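Local coordinates for protein alpha-1,3-glucanase (Streptomyces thermodiastaticus, PDB 7C7D) that catalyses the hydrolysis of alpha-1,3-glucosidic linkages in alpha-1,3-glucan, as a thermostable glycoside hydrolase of family GH87, at residues 500-505 against 529-534; 553-558 against 579-584; 517-522 against 540-545; 454-459 against 491-496. All blocks are in the same frame, centred on the assembly; numbering follows the deposited sequence.

Contacts 1, 3 and 4 join strands of successive coils of the parallel beta-helix; contact 2 joins the end strand 553-557 to the irregular segment 579-584. Strand 530-534 pairs with 502-505 in contact 1 and, on its other edge, with 553-557 of contact 2, centres about 10 Å apart. Contacts 3 and 4 follow each other through neighbouring strands 486-495 and 517-527, centres about 14 Å apart. Contact 1 meets contact 3 across the interior, F504 and V532 packing on F542, and contact 4 where F502 reaches I494. Contacts 2 and 4 lie farthest apart, about 21 Å between centres. In contact 4 the R459 side chain comes to about 8 Å from the bound calcium ion.

Contact 1. Residues 500-505 against 529-534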
loop_
_atom_site.group_PDB
_atom_site.type_symbol
_atom_site.label_atom_id
_atom_site.label_comp_id
_atom_site.label_asym_id
_atom_site.label_seq_id
_atom_site.Cartn_x
_atom_site.Cartn_y
_atom_site.Cartn_z
ATOM N N SER A 500 -15.173 -4.402 -13.393
ATOM C CA SER A 500 -14.678 -5.553 -14.127
ATOM C C SER A 500 -13.540 -6.240 -13.379
ATOM O O SER A 500 -12.906 -5.669 -12.491
ATOM C CB SER A 500 -14.202 -5.120 -15.508
ATOM O OG SER A 500 -13.329 -4.014 -15.366
ATOM N N ALA A 501 -13.274 -7.485 -13.774
ATOM C CA ALA A 501 -12.178 -8.266 -13.188
ATOM C C ALA A 501 -10.873 -7.994 -13.931
ATOM O O ALA A 501 -9.965 -7.357 -13.392
ATOM C CB ALA A 501 -12.541 -9.753 -13.146
ATOM N N PHE A 502 -10.769 -8.462 -15.171
ATOM C CA PHE A 502 -9.590 -8.242 -16.002
ATOM C C PHE A 502 -9.893 -7.154 -17.022
ATOM O O PHE A 502 -10.934 -7.202 -17.688
ATOM C CB PHE A 502 -9.205 -9.520 -16.755
ATOM C CG PHE A 502 -8.827 -10.672 -15.865
ATOM C CD1 PHE A 502 -7.566 -10.743 -15.293
ATOM C CD2 PHE A 502 -9.729 -11.700 -15.617
ATOM C CE1 PHE A 502 -7.213 -11.802 -14.481
ATOM C CE2 PHE A 502 -9.379 -12.770 -14.803
ATOM C CZ PHE A 502 -8.118 -12.813 -14.230
ATOM N N GLU A 503 -8.982 -6.189 -17.164
ATOM C CA GLU A 503 -9.132 -5.116 -18.135
ATOM C C GLU A 503 -7.903 -5.058 -19.028
ATOM O O GLU A 503 -6.770 -5.104 -18.540
ATOM C CB GLU A 503 -9.314 -3.770 -17.429
ATOM C CG GLU A 503 -9.371 -2.597 -18.394
ATOM C CD GLU A 503 -9.347 -1.242 -17.718
ATOM O OE1 GLU A 503 -9.082 -1.158 -16.497
ATOM O OE2 GLU A 503 -9.587 -0.246 -18.433
ATOM N N PHE A 504 -8.133 -4.969 -20.333
ATOM C CA PHE A 504 -7.071 -4.813 -21.317
ATOM C C PHE A 504 -7.376 -3.541 -22.086
ATOM O O PHE A 504 -8.444 -3.416 -22.688
ATOM C CB PHE A 504 -7.005 -6.053 -22.212
ATOM C CG PHE A 504 -6.898 -7.316 -21.417
ATOM C CD1 PHE A 504 -5.734 -7.614 -20.742
ATOM C CD2 PHE A 504 -7.989 -8.149 -21.253
ATOM C CE1 PHE A 504 -5.634 -8.751 -19.961
ATOM C CE2 PHE A 504 -7.901 -9.283 -20.473
ATOM C CZ PHE A 504 -6.716 -9.593 -19.833
ATOM N N VAL A 505 -6.474 -2.567 -22.009
ATOM C CA VAL A 505 -6.801 -1.224 -22.460
ATOM C C VAL A 505 -5.535 -0.575 -22.996
ATOM O O VAL A 505 -4.421 -0.918 -22.597
ATOM C CB VAL A 505 -7.441 -0.413 -21.304
ATOM C CG1 VAL A 505 -6.448 -0.194 -20.167
ATOM C CG2 VAL A 505 -8.012 0.912 -21.792
ATOM N N THR A 529 -19.506 -6.030 -13.200
ATOM C CA THR A 529 -19.818 -5.936 -14.621
ATOM C C THR A 529 -19.339 -7.165 -15.390
ATOM O O THR A 529 -20.082 -8.143 -15.506
ATOM C CB THR A 529 -19.287 -4.627 -15.222
ATOM O OG1 THR A 529 -17.878 -4.528 -15.003
ATOM C CG2 THR A 529 -19.979 -3.416 -14.585
ATOM N N VAL A 530 -18.111 -7.140 -15.908
ATOM C CA VAL A 530 -17.640 -8.180 -16.817
ATOM C C VAL A 530 -16.362 -8.819 -16.292
ATOM O O VAL A 530 -15.540 -8.179 -15.626
ATOM C CB VAL A 530 -17.442 -7.658 -18.258
ATOM C CG1 VAL A 530 -18.763 -7.173 -18.834
ATOM C CG2 VAL A 530 -16.402 -6.538 -18.293
ATOM N N VAL A 531 -16.179 -10.098 -16.632
ATOM C CA VAL A 531 -14.927 -10.773 -16.288
ATOM C C VAL A 531 -13.766 -10.219 -17.110
ATOM O O VAL A 531 -12.654 -10.039 -16.594
ATOM C CB VAL A 531 -15.081 -12.301 -16.424
ATOM C CG1 VAL A 531 -13.759 -12.995 -16.139
ATOM C CG2 VAL A 531 -16.159 -12.786 -15.467
ATOM N N VAL A 532 -14.001 -9.926 -18.388
ATOM C CA VAL A 532 -12.985 -9.393 -19.287
ATOM C C VAL A 532 -13.529 -8.126 -19.930
ATOM O O VAL A 532 -14.540 -8.168 -20.644
ATOM C CB VAL A 532 -12.565 -10.399 -20.372
ATOM C CG1 VAL A 532 -11.561 -9.750 -21.326
ATOM C CG2 VAL A 532 -11.971 -11.651 -19.747
ATOM N N GLN A 533 -12.852 -7.002 -19.682
ATOM C CA GLN A 533 -13.169 -5.712 -20.284
ATOM C C GLN A 533 -12.044 -5.425 -21.277
ATOM O O GLN A 533 -10.955 -5.001 -20.884
ATOM C CB GLN A 533 -13.251 -4.654 -19.192
ATOM C CG GLN A 533 -13.603 -3.255 -19.667
ATOM C CD GLN A 533 -13.677 -2.268 -18.519
ATOM O OE1 GLN A 533 -14.357 -2.509 -17.517
ATOM N NE2 GLN A 533 -12.978 -1.151 -18.654
ATOM N N ALA A 534 -12.293 -5.710 -22.557
ATOM C CA ALA A 534 -11.280 -5.632 -23.607
ATOM C C ALA A 534 -11.533 -4.397 -24.461
ATOM O O ALA A 534 -12.513 -4.338 -25.214
ATOM C CB ALA A 534 -11.283 -6.893 -24.465
#
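S500 and Q533 meet through their polar groups: the hydroxyl OG of S500 gives its hydrogen to OE1 of Q533 at 2.8 Å, standing above the amide plane. The other half of that amide is satisfied too, since NE2 of Q533 donates to the carbonyl of P470 and to the carboxylate of E535. E503 runs side by side with Q533 and points the same way, but its OE2 stays 3.5 Å from Q533 NE2, and its other oxygen, OE1, takes the backbone N-H of G472. A leucine in place of Q533 would probably leave the S500 hydroxyl without its acceptor and the P470 carbonyl without this donor.

The main chains pair in parallel. At the corner around V531 two successive carbonyls are taken, V530 O by A501 N at 3.0 Å and V531 O by F502 N at 2.8 Å. Beyond it Q533 bonds in both directions, its N to F502 O at 2.8 Å and its O to F504 N at 2.9 Å. On the face opposite E503 and Q533, CG1 of V532, anti to its backbone N (chi1 177°), meets the edge of the F504 ring in its plane, 3.8 Å from CE2. Every touching residue is buried, and the polar groups just named are met by protein partners. One face carries the polar ends of E503 and Q533, the other an apolar surface for the beta-helix interior.

Contact 2. Residues 553-558 against 579-584; sequences AGIYNC and DTTWSD
T580 reaches G554 because its OG1 lies between its own backbone N and carbonyl carbon (chi1 65°), where it accepts the G554 N-H at 2.9 Å. In W582 the first torsion sets CG anti to the backbone N (chi1 -175°), and the indole that follows brings CD1 to within 3.6 Å of Y556 CD1. The two aromatic groups cross obliquely, planes 50° apart, so this is neither a stack nor a T-shaped pair; W582 meets the tyrosine at its edge. CB of W582 also lies 4.1 Å from CB of A553.

I555 bonds through both its N and its O to the residues flanking T581: its N donates to T580 O at 2.9 Å in a bent bond, and its O accepts from W582 N at 2.8 Å. Farther on, a water bridges N557 N and W582 O. W582 NE1 bonds to T587 OG1, and weakly to D584 O, while W588 stacks on the Y556 ring and the C558-C585 disulfide ties the two chain regions together. With a single bridge to strand 553-557, the outermost of its sheet, the irregular segment 579-584 covers the end of the stack, an arrangement consistent with the C-terminal cap of a right-handed parallel beta-helix.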
loop_
_atom_site.group_PDB
_atom_site.type_symbol
_atom_site.label_atom_id
_atom_site.label_comp_id
_atom_site.label_asym_id
_atom_site.label_seq_id
_atom_site.Cartn_x
_atom_site.Cartn_y
_atom_site.Cartn_z
ATOM N N ALA A 553 -21.835 -9.542 -17.949
ATOM C CA ALA A 553 -21.491 -10.455 -19.033
ATOM C C ALA A 553 -20.099 -11.013 -18.782
ATOM O O ALA A 553 -19.321 -10.465 -17.999
ATOM C CB ALA A 553 -21.504 -9.753 -20.394
ATOM N N GLY A 554 -19.775 -12.099 -19.485
ATOM C CA GLY A 554 -18.413 -12.605 -19.428
ATOM C C GLY A 554 -17.409 -11.635 -20.024
ATOM O O GLY A 554 -16.391 -11.316 -19.399
ATOM N N ILE A 555 -17.690 -11.143 -21.233
ATOM C CA ILE A 555 -16.740 -10.377 -22.032
ATOM C C ILE A 555 -17.420 -9.131 -22.576
ATOM O O ILE A 555 -18.519 -9.212 -23.135
ATOM C CB ILE A 555 -16.206 -11.193 -23.225
ATOM C CG1 ILE A 555 -15.517 -12.482 -22.783
ATOM C CG2 ILE A 555 -15.269 -10.343 -24.088
ATOM C CD1 ILE A 555 -15.162 -13.382 -23.946
ATOM N N TYR A 556 -16.732 -8.001 -22.467
ATOM C CA TYR A 556 -17.015 -6.794 -23.223
ATOM C C TYR A 556 -15.816 -6.598 -24.138
ATOM O O TYR A 556 -14.693 -6.452 -23.658
ATOM C CB TYR A 556 -17.157 -5.617 -22.259
ATOM C CG TYR A 556 -17.417 -4.275 -22.890
ATOM C CD1 TYR A 556 -18.707 -3.877 -23.200
ATOM C CD2 TYR A 556 -16.380 -3.386 -23.132
ATOM C CE1 TYR A 556 -18.960 -2.640 -23.756
ATOM C CE2 TYR A 556 -16.625 -2.141 -23.692
ATOM C CZ TYR A 556 -17.917 -1.775 -23.999
ATOM O OH TYR A 556 -18.166 -0.542 -24.560
ATOM N N ASN A 557 -16.038 -6.660 -25.446
ATOM C CA ASN A 557 -14.939 -6.606 -26.411
ATOM C C ASN A 557 -15.238 -5.485 -27.398
ATOM O O ASN A 557 -15.931 -5.688 -28.396
ATOM C CB ASN A 557 -14.747 -7.958 -27.105
ATOM C CG ASN A 557 -13.500 -8.002 -27.973
ATOM O OD1 ASN A 557 -12.960 -6.963 -28.362
ATOM N ND2 ASN A 557 -13.048 -9.207 -28.298
ATOM N N CYS A 558 -14.702 -4.299 -27.123
ATOM C CA CYS A 558 -15.019 -3.099 -27.897
ATOM C C CYS A 558 -13.777 -2.218 -27.958
ATOM O O CYS A 558 -13.653 -1.234 -27.217
ATOM C CB CYS A 558 -16.206 -2.350 -27.276
ATOM S SG CYS A 558 -17.679 -3.365 -26.859
ATOM N N ASP A 579 -19.296 -17.449 -20.213
ATOM C CA ASP A 579 -19.393 -17.776 -21.639
ATOM C C ASP A 579 -20.385 -16.899 -22.381
ATOM O O ASP A 579 -21.073 -17.362 -23.289
ATOM C CB ASP A 579 -19.723 -19.254 -21.831
ATOM C CG ASP A 579 -19.028 -19.857 -23.046
ATOM O OD1 ASP A 579 -18.373 -19.106 -23.803
ATOM O OD2 ASP A 579 -19.130 -21.088 -23.235
ATOM N N THR A 580 -20.468 -15.625 -22.013
ATOM C CA THR A 580 -21.342 -14.669 -22.667
ATOM C C THR A 580 -20.559 -13.415 -23.020
ATOM O O THR A 580 -19.581 -13.062 -22.354
ATOM C CB THR A 580 -22.531 -14.284 -21.777
ATOM O OG1 THR A 580 -22.053 -13.592 -20.617
ATOM C CG2 THR A 580 -23.335 -15.520 -21.366
ATOM N N THR A 581 -21.022 -12.748 -24.072
ATOM C CA THR A 581 -20.453 -11.505 -24.559
ATOM C C THR A 581 -21.526 -10.427 -24.516
ATOM O O THR A 581 -22.674 -10.661 -24.915
ATOM C CB THR A 581 -19.932 -11.698 -25.981
ATOM O OG1 THR A 581 -18.917 -12.710 -25.974
ATOM C CG2 THR A 581 -19.350 -10.411 -26.519
ATOM N N TRP A 582 -21.158 -9.256 -24.007
ATOM C CA TRP A 582 -22.051 -8.106 -24.023
ATOM C C TRP A 582 -22.399 -7.761 -25.466
ATOM O O TRP A 582 -21.506 -7.555 -26.292
ATOM C CB TRP A 582 -21.340 -6.938 -23.339
ATOM C CG TRP A 582 -22.181 -5.726 -23.173
ATOM C CD1 TRP A 582 -22.135 -4.595 -23.931
ATOM C CD2 TRP A 582 -23.192 -5.503 -22.178
ATOM N NE1 TRP A 582 -23.053 -3.685 -23.478
ATOM C CE2 TRP A 582 -23.713 -4.214 -22.400
ATOM C CE3 TRP A 582 -23.705 -6.265 -21.123
ATOM C CZ2 TRP A 582 -24.722 -3.669 -21.611
ATOM C CZ3 TRP A 582 -24.709 -5.718 -20.336
ATOM C CH2 TRP A 582 -25.211 -4.436 -20.591
ATOM N N SER A 583 -23.701 -7.708 -25.773
ATOM C CA SER A 583 -24.118 -7.662 -27.173
ATOM C C SER A 583 -23.885 -6.304 -27.829
ATOM O O SER A 583 -23.708 -6.243 -29.052
ATOM C CB SER A 583 -25.588 -8.063 -27.322
ATOM O OG SER A 583 -25.837 -9.345 -26.768
ATOM N N ASP A 584 -23.895 -5.214 -27.061
ATOM C CA ASP A 584 -24.000 -3.859 -27.611
ATOM C C ASP A 584 -22.789 -3.024 -27.201
ATOM O O ASP A 584 -22.728 -2.518 -26.076
ATOM C CB ASP A 584 -25.299 -3.209 -27.141
ATOM C CG ASP A 584 -25.563 -1.871 -27.805
ATOM O OD1 ASP A 584 -24.697 -1.385 -28.565
ATOM O OD2 ASP A 584 -26.650 -1.302 -27.569
HETATM O O HOH W 1 -18.795 -6.800 -26.286
#

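Contact 3. Residues 517-522 against 540-545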
loop_
_atom_site.group_PDB
_atom_site.type_symbol
_atom_site.label_atom_id
_atom_site.label_comp_id
_atom_site.label_asym_id
_atom_site.label_seq_id
_atom_site.Cartn_x
_atom_site.Cartn_y
_atom_site.Cartn_z
ATOM N N VAL A 517 -0.358 -11.747 -23.866
ATOM C CA VAL A 517 -0.962 -11.885 -22.548
ATOM C C VAL A 517 -1.610 -13.255 -22.442
ATOM O O VAL A 517 -2.380 -13.657 -23.323
ATOM C CB VAL A 517 -2.012 -10.788 -22.305
ATOM C CG1 VAL A 517 -2.795 -11.051 -21.006
ATOM C CG2 VAL A 517 -1.355 -9.425 -22.277
ATOM N N THR A 518 -1.305 -13.966 -21.361
ATOM C CA THR A 518 -1.972 -15.214 -21.016
ATOM C C THR A 518 -2.544 -15.086 -19.617
ATOM O O THR A 518 -1.826 -14.712 -18.685
ATOM C CB THR A 518 -0.987 -16.384 -21.043
ATOM O OG1 THR A 518 -0.404 -16.477 -22.345
ATOM C CG2 THR A 518 -1.701 -17.694 -20.709
ATOM N N VAL A 519 -3.834 -15.371 -19.477
ATOM C CA VAL A 519 -4.471 -15.507 -18.175
ATOM C C VAL A 519 -4.752 -16.990 -17.987
ATOM O O VAL A 519 -5.516 -17.580 -18.763
ATOM C CB VAL A 519 -5.765 -14.684 -18.093
ATOM C CG1 VAL A 519 -6.476 -14.936 -16.761
ATOM C CG2 VAL A 519 -5.461 -13.208 -18.282
ATOM N N ASP A 520 -4.111 -17.602 -16.993
ATOM C CA ASP A 520 -4.226 -19.041 -16.779
ATOM C C ASP A 520 -4.477 -19.300 -15.303
ATOM O O ASP A 520 -3.557 -19.203 -14.483
ATOM C CB ASP A 520 -2.972 -19.777 -17.259
ATOM C CG ASP A 520 -3.117 -21.288 -17.207
ATOM O OD1 ASP A 520 -3.987 -21.810 -16.482
ATOM O OD2 ASP A 520 -2.338 -21.969 -17.907
ATOM N N GLY A 521 -5.715 -19.648 -14.974
ATOM C CA GLY A 521 -6.067 -20.022 -13.625
ATOM C C GLY A 521 -6.579 -18.832 -12.848
ATOM O O GLY A 521 -5.792 -17.971 -12.450
ATOM N N ALA A 522 -7.886 -18.752 -12.639
ATOM C CA ALA A 522 -8.426 -17.665 -11.844
ATOM C C ALA A 522 -9.725 -18.122 -11.210
ATOM O O ALA A 522 -10.476 -18.917 -11.785
ATOM C CB ALA A 522 -8.646 -16.393 -12.673
ATOM N N ALA A 540 -5.257 -12.077 -26.525
ATOM C CA ALA A 540 -4.903 -12.711 -25.267
ATOM C C ALA A 540 -5.517 -14.096 -25.230
ATOM O O ALA A 540 -6.534 -14.356 -25.877
ATOM C CB ALA A 540 -5.397 -11.904 -24.066
ATOM N N THR A 541 -4.894 -14.976 -24.459
ATOM C CA THR A 541 -5.386 -16.329 -24.262
ATOM C C THR A 541 -5.844 -16.492 -22.823
ATOM O O THR A 541 -5.149 -16.071 -21.891
ATOM C CB THR A 541 -4.280 -17.339 -24.563
ATOM O OG1 THR A 541 -3.873 -17.184 -25.926
ATOM C CG2 THR A 541 -4.764 -18.773 -24.339
ATOM N N PHE A 542 -7.012 -17.106 -22.650
ATOM C CA PHE A 542 -7.594 -17.342 -21.337
ATOM C C PHE A 542 -7.826 -18.829 -21.130
ATOM O O PHE A 542 -8.490 -19.474 -21.949
ATOM C CB PHE A 542 -8.926 -16.610 -21.197
ATOM C CG PHE A 542 -8.792 -15.125 -21.364
ATOM C CD1 PHE A 542 -8.726 -14.564 -22.633
ATOM C CD2 PHE A 542 -8.691 -14.291 -20.267
ATOM C CE1 PHE A 542 -8.580 -13.204 -22.806
ATOM C CE2 PHE A 542 -8.541 -12.911 -20.432
ATOM C CZ PHE A 542 -8.492 -12.379 -21.703
ATOM N N ARG A 543 -7.290 -19.368 -20.035
ATOM C CA ARG A 543 -7.496 -20.758 -19.663
ATOM C C ARG A 543 -7.822 -20.833 -18.180
ATOM O O ARG A 543 -7.286 -20.068 -17.375
ATOM C CB ARG A 543 -6.221 -21.606 -19.873
ATOM C CG ARG A 543 -5.754 -21.782 -21.300
ATOM C CD ARG A 543 -4.594 -22.774 -21.364
ATOM N NE ARG A 543 -3.412 -22.298 -20.649
ATOM C CZ ARG A 543 -2.413 -21.635 -21.223
ATOM N NH1 ARG A 543 -2.457 -21.373 -22.521
ATOM N NH2 ARG A 543 -1.373 -21.233 -20.502
ATOM N N ASN A 544 -8.686 -21.785 -17.817
ATOM C CA ASN A 544 -8.883 -22.146 -16.417
ATOM C C ASN A 544 -9.392 -20.988 -15.565
ATOM O O ASN A 544 -9.070 -20.894 -14.380
ATOM C CB ASN A 544 -7.606 -22.759 -15.842
ATOM C CG ASN A 544 -7.128 -23.911 -16.683
ATOM O OD1 ASN A 544 -7.937 -24.756 -17.082
ATOM N ND2 ASN A 544 -5.836 -23.943 -16.998
ATOM N N VAL A 545 -10.215 -20.122 -16.149
ATOM C CA VAL A 545 -10.841 -19.028 -15.416
ATOM C C VAL A 545 -12.251 -19.465 -15.043
ATOM O O VAL A 545 -13.097 -19.671 -15.918
ATOM C CB VAL A 545 -10.851 -17.737 -16.241
ATOM C CG1 VAL A 545 -11.617 -16.636 -15.505
ATOM C CG2 VAL A 545 -9.421 -17.301 -16.544
HETATM O O HOH W 2 -0.150 -19.137 -23.349
#
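D520 and R543 form a side-on salt bridge, carboxylate and guanidinium planes 79° apart, in which two of the arginine's nitrogens, NE and NH2, go to one oxygen. This grip is that of the conformer described here, one of two deposited for R543: NH2 reaches D520 OD2 at 2.9 Å on the anti side, while NE, 3.0 Å from the same OD2, comes from above the carboxylate plane. Both approach from the same face of the carboxylate, and OD2 lies in the guanidinium plane, at its edge. The other carboxylate oxygen belongs to N544: side by side with D520, it offers ND2 to OD1 at 2.9 Å on the syn side. T518 CG2 sits 3.6 Å from R543 NH2, and a water is held by T518 OG1, with a weak link to R543 NH1.

The strands beneath run parallel and in register, as in successive coils of a beta-helix, with T518, D520, T541 and R543 turned outward and V517, V519, A540 and F542 turned to the core. On that inner face V519 sets CB and CG2 against CD2 and CE2 of F542, CB lying 3.7 Å from CD2. V519 CG1, anti to its backbone N (chi1 175°), reaches CG2 of V545 at 3.8 Å, and that methyl also lies 4.1 Å from A522 CB. From across the interior, F502 and F504 close over V519. At the corner near N544, A522 N donates to N544 O at 3.0 Å.

Contact 4. Residues 454-459 against 491-496; sequences GNTLVR and DTTITD
T456 and T493 are paired across parallel strands of successive beta-helix coils, directions 7° apart, in which L457 N donates to T493 O at 2.8 Å and L457 O accepts from T495 N at 2.9 Å. The two threonines lie side by side and point the same way: OG1 of T456 rests 3.6 Å from CB of T493, and their CG2 methyls are 4.0 Å apart. An alanine in place of T456 would probably leave T493 CB and CG2 without the OG1 and CG2 that lie against them, opening a small gap on that face. A water 2.8 Å from T493 OG1 donates to D491 O. A second water joins N455 ND2 to T492 OG1, and N455 is fixed further by N420 and V417.

L457 and I494 turn to the helix interior, where L457 CD1 meets I494 CG1 loosely, at 4.3 Å. R459 runs alongside D496, its CG 3.8 Å from D496 CB, but their charged ends meet only through a water between R459 NH1 and D496 OD2; the salt bridge of R459 NE is with D424. Strand 415-423 borders 449-458 on its far edge, 517-527 does the same for 486-495, and strand 432-435 packs I432 against N455 and L457.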
loop_
_atom_site.group_PDB
_atom_site.type_symbol
_atom_site.label_atom_id
_atom_site.label_comp_id
_atom_site.label_asym_id
_atom_site.label_seq_id
_atom_site.Cartn_x
_atom_site.Cartn_y
_atom_site.Cartn_z
ATOM N N GLY A 454 -0.597 -15.642 -8.359
ATOM C CA GLY A 454 -1.021 -15.906 -6.996
ATOM C C GLY A 454 -1.561 -14.725 -6.221
ATOM O O GLY A 454 -1.601 -14.776 -4.992
ATOM N N ASN A 455 -1.960 -13.657 -6.894
ATOM C CA ASN A 455 -2.466 -12.487 -6.191
ATOM C C ASN A 455 -3.967 -12.611 -5.936
ATOM O O ASN A 455 -4.695 -13.270 -6.683
ATOM C CB ASN A 455 -2.181 -11.220 -7.004
ATOM C CG ASN A 455 -0.703 -11.028 -7.262
ATOM O OD1 ASN A 455 0.033 -10.595 -6.376
ATOM N ND2 ASN A 455 -0.251 -11.385 -8.464
ATOM N N THR A 456 -4.424 -11.968 -4.863
ATOM C CA THR A 456 -5.834 -11.905 -4.499
ATOM C C THR A 456 -6.249 -10.445 -4.432
ATOM O O THR A 456 -5.612 -9.649 -3.732
ATOM C CB THR A 456 -6.080 -12.601 -3.161
ATOM O OG1 THR A 456 -5.794 -13.992 -3.319
ATOM C CG2 THR A 456 -7.531 -12.452 -2.727
ATOM N N LEU A 457 -7.309 -10.106 -5.164
ATOM C CA LEU A 457 -7.760 -8.729 -5.363
ATOM C C LEU A 457 -9.209 -8.643 -4.911
ATOM O O LEU A 457 -10.085 -9.276 -5.517
ATOM C CB LEU A 457 -7.655 -8.338 -6.836
ATOM C CG LEU A 457 -6.311 -8.624 -7.511
ATOM C CD1 LEU A 457 -6.347 -8.223 -8.977
ATOM C CD2 LEU A 457 -5.179 -7.910 -6.791
ATOM N N VAL A 458 -9.461 -7.875 -3.850
ATOM C CA VAL A 458 -10.756 -7.854 -3.171
ATOM C C VAL A 458 -11.316 -6.434 -3.227
ATOM O O VAL A 458 -10.685 -5.493 -2.724
ATOM C CB VAL A 458 -10.626 -8.323 -1.715
ATOM C CG1 VAL A 458 -11.989 -8.329 -1.036
ATOM C CG2 VAL A 458 -9.970 -9.706 -1.645
ATOM N N ARG A 459 -12.490 -6.273 -3.834
ATOM C CA ARG A 459 -13.138 -4.963 -3.935
ATOM C C ARG A 459 -12.208 -3.928 -4.574
ATOM O O ARG A 459 -12.058 -2.804 -4.082
ATOM C CB ARG A 459 -13.671 -4.481 -2.577
ATOM C CG ARG A 459 -14.770 -5.381 -1.988
ATOM C CD ARG A 459 -15.279 -4.867 -0.625
ATOM N NE ARG A 459 -14.168 -4.742 0.314
ATOM C CZ ARG A 459 -13.713 -5.732 1.077
ATOM N NH1 ARG A 459 -14.324 -6.911 1.077
ATOM N NH2 ARG A 459 -12.641 -5.553 1.834
ATOM N N ASP A 491 -3.128 -17.910 -11.521
ATOM C CA ASP A 491 -3.630 -18.195 -10.179
ATOM C C ASP A 491 -4.067 -16.930 -9.448
ATOM O O ASP A 491 -3.650 -16.638 -8.328
ATOM C CB ASP A 491 -2.634 -19.016 -9.370
ATOM C CG ASP A 491 -2.510 -20.429 -9.891
ATOM O OD1 ASP A 491 -3.334 -20.828 -10.746
ATOM O OD2 ASP A 491 -1.591 -21.141 -9.454
ATOM N N THR A 492 -4.945 -16.177 -10.097
ATOM C CA THR A 492 -5.459 -14.936 -9.532
ATOM C C THR A 492 -6.833 -15.178 -8.923
ATOM O O THR A 492 -7.702 -15.785 -9.557
ATOM C CB THR A 492 -5.576 -13.851 -10.606
ATOM O OG1 THR A 492 -4.371 -13.787 -11.370
ATOM C CG2 THR A 492 -5.798 -12.493 -9.966
ATOM N N THR A 493 -7.035 -14.685 -7.710
ATOM C CA THR A 493 -8.342 -14.686 -7.065
ATOM C C THR A 493 -8.859 -13.256 -7.101
ATOM O O THR A 493 -8.184 -12.345 -6.615
ATOM C CB THR A 493 -8.220 -15.196 -5.631
ATOM O OG1 THR A 493 -7.720 -16.537 -5.660
ATOM C CG2 THR A 493 -9.559 -15.172 -4.915
ATOM N N ILE A 494 -10.028 -13.058 -7.706
ATOM C CA ILE A 494 -10.625 -11.732 -7.856
ATOM C C ILE A 494 -12.035 -11.795 -7.282
ATOM O O ILE A 494 -12.879 -12.543 -7.789
ATOM C CB ILE A 494 -10.633 -11.251 -9.319
ATOM C CG1 ILE A 494 -9.209 -11.265 -9.895
ATOM C CG2 ILE A 494 -11.253 -9.871 -9.405
ATOM C CD1 ILE A 494 -9.091 -10.779 -11.331
ATOM N N THR A 495 -12.282 -11.039 -6.213
ATOM C CA THR A 495 -13.486 -11.210 -5.414
ATOM C C THR A 495 -14.166 -9.867 -5.190
ATOM O O THR A 495 -13.516 -8.895 -4.778
ATOM C CB THR A 495 -13.117 -11.832 -4.064
ATOM O OG1 THR A 495 -12.418 -13.060 -4.301
ATOM C CG2 THR A 495 -14.353 -12.093 -3.198
ATOM N N ASP A 496 -15.473 -9.818 -5.454
ATOM C CA ASP A 496 -16.304 -8.669 -5.094
ATOM C C ASP A 496 -15.841 -7.391 -5.791
ATOM O O ASP A 496 -15.825 -6.307 -5.202
ATOM C CB ASP A 496 -16.385 -8.487 -3.575
ATOM C CG ASP A 496 -16.986 -9.698 -2.871
ATOM O OD1 ASP A 496 -17.707 -10.478 -3.520
ATOM O OD2 ASP A 496 -16.742 -9.875 -1.658
HETATM O O HOH W 3 -2.053 -13.206 -10.011
HETATM O O HOH W 4 -4.949 -16.553 -5.846
HETATM O O HOH W 5 -16.912 -7.767 0.008
#